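PDB 4OQJ: PKS from Streptomyces albus, which probably acts as a ketosynthase, condensing carrier-protein-bound acyl chains in polyketide antibiotic biosynthesis. Local coordinates for residues A[363-366]-A[367-371]; A[380-383]-A[384-388]. All blocks are in the same frame, centred on the assembly; numbering follows the deposited sequence.

How the contacts relate
Contact 1 and contact 2 follow one another in the chain, and their centres lie about 12 Å apart. Contact 1 is the short turn of helix 366-369 that leads to His371; contact 2 is internal to helix 376-390, which packs on strands 23-31 and 325-327. They meet directly: Val365 CG1 lies 3.8 Å from Gly380 N, and Lys383 NZ lies 3.7 Å from Val365 N, in packing contact. Glu327 of strand 325-327 joins the two more firmly, OE2 bonding to Val365 N while OE1 pairs with Lys383 NZ. His371 of contact 1, probably a histidine of the Cys-His-His active site, binds a glycerol, probably from the crystallisation liquor, through NE2.

Contact 1: residues A[363-366]-A[367-371]; sequences GSVK and TNVGH
Lys366, the first residue of the one-turn helix 366-369, lies alongside His371, which follows that helix. The segment 364-371, which contains the helix, carries the K-T-N-x-G-H signature of thiolase-fold ketosynthases. The closing histidine of that signature belongs to the family's Cys-His-His active site, and the position of His371 is consistent with that role.

At the N-terminal end, Ser364 makes a capping bond, its OG accepting from Lys366 N at 3.1 Å; OG also bonds to Gly330 O. Ser364 N bonds to Ser396 OG, and Val365 N to Glu327 OE2. The carbonyl oxygen of Ser364 takes two donors from a single residue. Thr367 OG1 reaches Ser364 O at 2.8 Å, almost straight off the end of the carbonyl, while Thr367 N comes from above the carbonyl plane at 3.0 Å. The threonine hydroxyl can do this because chi1 (68°) sets OG1 between its own N and carbonyl carbon, and Leu397 N supplies OG1 with a further bond.

Val365 O is likewise shared, receiving Val369 N at 3.0 Å nearly end-on and Asn368 N at 2.9 Å from above its plane. The buried Asn368 amide has its partner outside the segment, ND2 bonding to Arg49 O. Gly370 N closes the helix on Lys366 O at 2.9 Å, and Gly370, with phi of 77°, turns the chain out of helical geometry toward His371.

The lysine chain runs extended as far as CE, then bends at chi4 (57°), which sends NZ to its acceptor, His329 O. This leaves the CE methylene against the imidazole. Both ring nitrogens are engaged: ND1 with Asp373 N, and NE2 with a bound glycerol. The CH-pi contact is centred, Lys366 CE standing 3.5 Å from the centroid of the His371 ring.

Contact 2: residues A[380-383]-A[384-388]; sequences GLIK and TILML
Thr384 folds back on Gly380 within a buried alpha-helix, 376-390, that packs against the central sheet of the thiolase-fold ketosynthase core, touching strands 23-31 and 325-327 as well as helix 38-46.

Among the polar contacts, the regular i to i-4 bonds run unbroken, from Ile385 N to Leu381 O (2.8 Å) through Leu386 N to Ile382 O and Met387 N to Lys383 O. Gly380 O is gripped twice: Thr384 OG1 donates to it at 2.9 Å and Thr384 N at 3.2 Å, the two arriving from opposite faces of the carbonyl plane. With chi1 at -60°, OG1 sits beside its own backbone N and opposite the carbonyl carbon, so the buried hydroxyl finds its acceptor one turn back in the same helix. The ammonium of Lys383 is satisfied beyond the helix, by a salt bridge to Glu327 and a hydrogen bond to Tyr325 OH.

The apolar contacts also link residues one turn apart. Leu381 and Ile385 cross at a slant, Leu381 CG, its branch point, meeting the terminal Ile385 CD1 at 3.9 Å. Ile382 and Leu386 instead run side by side, Ile382 CG2 against Leu386 CD1 at 4.0 Å; both residues also touch Phe41 of helix 38-46.

Between the two classes stands the Lys383-Met387 pair. The aliphatic part of the lysine, fully extended beyond CG, passes across the selenomethionine, whose SE lies 3.9 Å from Lys383 CG and 3.7 Å from Lys383 CE.

Contact 1: residues A[363-366]-A[367-371]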
ATOM      1  N   GLY A 363      23.431   0.936 -15.535  1.00 17.94           N
ATOM      2  CA  GLY A 363      22.720   0.442 -16.701  1.00 17.40           C
ATOM      3  C   GLY A 363      21.228   0.661 -16.603  1.00 18.72           C
ATOM      4  O   GLY A 363      20.727   1.068 -15.555  1.00 18.41           O
ATOM      5  N   SER A 364      20.518   0.392 -17.697  1.00 17.25           N
ATOM      6  CA  SER A 364      19.060   0.478 -17.701  1.00 15.41           C
ATOM      7  C   SER A 364      18.418  -0.589 -18.582  1.00 15.59           C
ATOM      8  O   SER A 364      18.681  -0.642 -19.792  1.00 17.86           O
ATOM      9  CB  SER A 364      18.597   1.846 -18.183  1.00 14.50           C
ATOM     10  OG  SER A 364      17.173   1.846 -18.260  1.00 15.04           O
ATOM     11  N   VAL A 365      17.577  -1.431 -17.982  1.00 15.32           N
ATOM     12  CA  VAL A 365      16.838  -2.448 -18.736  1.00 15.03           C
ATOM     13  C   VAL A 365      15.809  -1.807 -19.672  1.00 14.00           C
ATOM     14  O   VAL A 365      15.291  -2.455 -20.581  1.00 15.10           O
ATOM     15  CB  VAL A 365      16.131  -3.446 -17.805  1.00 12.94           C
ATOM     16  CG1 VAL A 365      14.885  -2.816 -17.120  1.00 12.42           C
ATOM     17  CG2 VAL A 365      15.772  -4.711 -18.552  1.00 15.35           C
ATOM     18  N   LYS A 366      15.505  -0.533 -19.468  1.00 14.15           N
ATOM     19  CA  LYS A 366      14.624   0.144 -20.410  1.00 14.70           C
ATOM     20  C   LYS A 366      15.261   0.171 -21.813  1.00 17.27           C
ATOM     21  O   LYS A 366      14.547   0.293 -22.803  1.00 17.87           O
ATOM     22  CB  LYS A 366      14.290   1.554 -19.930  1.00 12.76           C
ATOM     23  CG  LYS A 366      13.418   1.531 -18.657  1.00 12.54           C
ATOM     24  CD  LYS A 366      12.899   2.898 -18.294  1.00 11.28           C
ATOM     25  CE  LYS A 366      11.988   2.828 -17.065  1.00 13.39           C
ATOM     26  NZ  LYS A 366      12.699   2.231 -15.909  1.00 13.35           N
ATOM     27  N   THR A 367      16.585   0.003 -21.901  1.00 17.42           N
ATOM     28  CA  THR A 367      17.259  -0.026 -23.210  1.00 18.31           C
ATOM     29  C   THR A 367      17.015  -1.358 -23.931  1.00 18.50           C
ATOM     30  O   THR A 367      17.124  -1.424 -25.160  1.00 19.40           O
ATOM     31  CB  THR A 367      18.791   0.204 -23.100  1.00 18.33           C
ATOM     32  OG1 THR A 367      19.419  -0.917 -22.452  1.00 17.29           O
ATOM     33  CG2 THR A 367      19.099   1.490 -22.345  1.00 17.19           C
ATOM     34  N   ASN A 368      16.688  -2.404 -23.173  1.00 17.63           N
ATOM     35  CA  ASN A 368      16.328  -3.698 -23.759  1.00 17.47           C
ATOM     36  C   ASN A 368      14.841  -3.743 -24.121  1.00 17.38           C
ATOM     37  O   ASN A 368      14.482  -4.046 -25.256  1.00 17.07           O
ATOM     38  CB  ASN A 368      16.628  -4.870 -22.800  1.00 15.57           C
ATOM     39  CG  ASN A 368      18.073  -4.934 -22.354  1.00 19.01           C
ATOM     40  OD1 ASN A 368      18.487  -4.264 -21.403  1.00 17.71           O
ATOM     41  ND2 ASN A 368      18.842  -5.787 -23.011  1.00 19.86           N
ATOM     42  N   VAL A 369      13.980  -3.469 -23.138  1.00 17.75           N
ATOM     43  CA  VAL A 369      12.556  -3.793 -23.259  1.00 15.49           C
ATOM     44  C   VAL A 369      11.630  -2.584 -23.210  1.00 16.82           C
ATOM     45  O   VAL A 369      10.407  -2.743 -23.245  1.00 16.80           O
ATOM     46  CB  VAL A 369      12.104  -4.788 -22.146  1.00 13.11           C
ATOM     47  CG1 VAL A 369      12.885  -6.085 -22.234  1.00 14.73           C
ATOM     48  CG2 VAL A 369      12.233  -4.160 -20.745  1.00 14.21           C
ATOM     49  N   GLY A 370      12.204  -1.387 -23.153  1.00 17.06           N
ATOM     50  CA  GLY A 370      11.430  -0.171 -22.963  1.00 17.81           C
ATOM     51  C   GLY A 370      10.965   0.047 -21.530  1.00 17.10           C
ATOM     52  O   GLY A 370      11.385  -0.632 -20.603  1.00 15.84           O
ATOM     53  N   HIS A 371      10.062   1.003 -21.385  1.00 15.15           N
ATOM     54  CA  HIS A 371       9.574   1.495 -20.115  1.00 13.30           C
ATOM     55  C   HIS A 371       8.273   0.781 -19.787  1.00 13.70           C
ATOM     56  O   HIS A 371       7.239   1.100 -20.367  1.00 12.60           O
ATOM     57  CB  HIS A 371       9.379   3.021 -20.206  1.00 10.80           C
ATOM     58  CG  HIS A 371       9.089   3.683 -18.898  1.00 14.21           C
ATOM     59  ND1 HIS A 371       8.526   3.021 -17.832  1.00 14.51           N
ATOM     60  CD2 HIS A 371       9.288   4.963 -18.485  1.00 16.26           C
ATOM     61  CE1 HIS A 371       8.386   3.856 -16.815  1.00 15.90           C
ATOM     62  NE2 HIS A 371       8.838   5.040 -17.187  1.00 14.51           N
TER

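Contact 2: residues A[380-383]-A[384-388]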
ATOM      1  N   GLY A 380      13.544  -3.994 -13.807  1.00 12.81           N
ATOM      2  CA  GLY A 380      14.831  -3.556 -13.270  1.00 13.91           C
ATOM      3  C   GLY A 380      15.355  -4.450 -12.137  1.00 13.21           C
ATOM      4  O   GLY A 380      16.530  -4.799 -12.105  1.00 11.06           O
ATOM      5  N   LEU A 381      14.477  -4.811 -11.202  1.00 11.08           N
ATOM      6  CA  LEU A 381      14.866  -5.632 -10.060  1.00 11.36           C
ATOM      7  C   LEU A 381      15.212  -7.052 -10.501  1.00 12.01           C
ATOM      8  O   LEU A 381      16.229  -7.613 -10.073  1.00 13.84           O
ATOM      9  CB  LEU A 381      13.751  -5.653  -9.011  1.00 10.94           C
ATOM     10  CG  LEU A 381      13.966  -6.522  -7.760  1.00 15.41           C
ATOM     11  CD1 LEU A 381      15.268  -6.180  -7.047  1.00 18.33           C
ATOM     12  CD2 LEU A 381      12.790  -6.358  -6.816  1.00 17.04           C
ATOM     13  N   ILE A 382      14.387  -7.625 -11.373  1.00 10.16           N
ATOM     14  CA  ILE A 382      14.615  -8.989 -11.809  1.00 11.40           C
ATOM     15  C   ILE A 382      15.881  -9.068 -12.653  1.00 11.23           C
ATOM     16  O   ILE A 382      16.613 -10.022 -12.511  1.00 11.62           O
ATOM     17  CB  ILE A 382      13.396  -9.569 -12.557  1.00 11.06           C
ATOM     18  CG1 ILE A 382      12.273  -9.808 -11.542  1.00 11.39           C
ATOM     19  CG2 ILE A 382      13.753 -10.906 -13.227  1.00 14.69           C
ATOM     20  CD1 ILE A 382      10.932 -10.196 -12.135  1.00 10.14           C
ATOM     21  N   LYS A 383      16.181  -8.064 -13.479  1.00 12.24           N
ATOM     22  CA  LYS A 383      17.452  -8.065 -14.207  1.00 13.18           C
ATOM     23  C   LYS A 383      18.594  -8.123 -13.216  1.00 16.28           C
ATOM     24  O   LYS A 383      19.551  -8.864 -13.402  1.00 17.05           O
ATOM     25  CB  LYS A 383      17.607  -6.818 -15.102  1.00 12.77           C
ATOM     26  CG  LYS A 383      19.064  -6.429 -15.434  1.00 13.46           C
ATOM     27  CD  LYS A 383      19.130  -5.102 -16.202  1.00 16.37           C
ATOM     28  CE  LYS A 383      20.578  -4.665 -16.441  1.00 17.26           C
ATOM     29  NZ  LYS A 383      20.586  -3.370 -17.126  1.00 15.62           N
ATOM     30  N   THR A 384      18.492  -7.320 -12.163  1.00 13.43           N
ATOM     31  CA  THR A 384      19.579  -7.184 -11.200  1.00 14.54           C
ATOM     32  C   THR A 384      19.729  -8.474 -10.399  1.00 15.53           C
ATOM     33  O   THR A 384      20.839  -8.910 -10.112  1.00 16.55           O
ATOM     34  CB  THR A 384      19.324  -5.965 -10.256  1.00 17.98           C
ATOM     35  OG1 THR A 384      19.250  -4.767 -11.046  1.00 16.96           O
ATOM     36  CG2 THR A 384      20.424  -5.818  -9.229  1.00 16.12           C
ATOM     37  N   ILE A 385      18.613  -9.104 -10.062  1.00 14.46           N
ATOM     38  CA  ILE A 385      18.659 -10.396  -9.373  1.00 15.66           C
ATOM     39  C   ILE A 385      19.361 -11.459 -10.229  1.00 15.43           C
ATOM     40  O   ILE A 385      20.176 -12.222  -9.723  1.00 17.47           O
ATOM     41  CB  ILE A 385      17.243 -10.878  -9.000  1.00 14.85           C
ATOM     42  CG1 ILE A 385      16.679 -10.008  -7.880  1.00 15.38           C
ATOM     43  CG2 ILE A 385      17.259 -12.350  -8.568  1.00 15.25           C
ATOM     44  CD1 ILE A 385      15.188 -10.192  -7.642  1.00 14.61           C
ATOM     45  N   LEU A 386      19.060 -11.507 -11.523  1.00 15.52           N
ATOM     46  CA  LEU A 386      19.672 -12.508 -12.399  1.00 18.25           C
ATOM     47  C   LEU A 386      21.175 -12.269 -12.567  1.00 20.73           C
ATOM     48  O   LEU A 386      21.964 -13.220 -12.568  1.00 18.40           O
ATOM     49  CB  LEU A 386      18.980 -12.516 -13.764  1.00 16.32           C
ATOM     50  CG  LEU A 386      17.524 -13.016 -13.714  1.00 15.71           C
ATOM     51  CD1 LEU A 386      16.797 -12.730 -15.015  1.00 17.14           C
ATOM     52  CD2 LEU A 386      17.478 -14.517 -13.418  1.00 18.16           C
HETATM   53  N   MSE A 387      21.569 -11.010 -12.712  1.00 16.50           N
HETATM   54  CA  MSE A 387      22.983 -10.651 -12.820  1.00 18.05           C
HETATM   55  C   MSE A 387      23.750 -11.146 -11.609  1.00 19.07           C
HETATM   56  O   MSE A 387      24.854 -11.673 -11.743  1.00 19.87           O
HETATM   57  CB  MSE A 387      23.165  -9.128 -12.932  1.00 18.00           C
HETATM   58  CG  MSE A 387      22.706  -8.516 -14.225  1.00 20.04           C
HETATM   59 SE   MSE A 387      22.685  -6.555 -14.061  0.69 25.55          SE
HETATM   60  CE  MSE A 387      24.572  -6.245 -13.768  1.00 25.80           C
ATOM     61  N   LEU A 388      23.165 -10.932 -10.425  1.00 17.88           N
ATOM     62  CA  LEU A 388      23.795 -11.282  -9.156  1.00 18.64           C
ATOM     63  C   LEU A 388      23.894 -12.791  -8.986  1.00 21.29           C
ATOM     64  O   LEU A 388      24.914 -13.308  -8.530  1.00 22.70           O
ATOM     65  CB  LEU A 388      23.016 -10.686  -7.978  1.00 18.16           C
ATOM     66  CG  LEU A 388      23.201  -9.193  -7.692  1.00 18.96           C
ATOM     67  CD1 LEU A 388      22.101  -8.692  -6.749  1.00 16.14           C
ATOM     68  CD2 LEU A 388      24.569  -8.944  -7.091  1.00 23.15           C
TER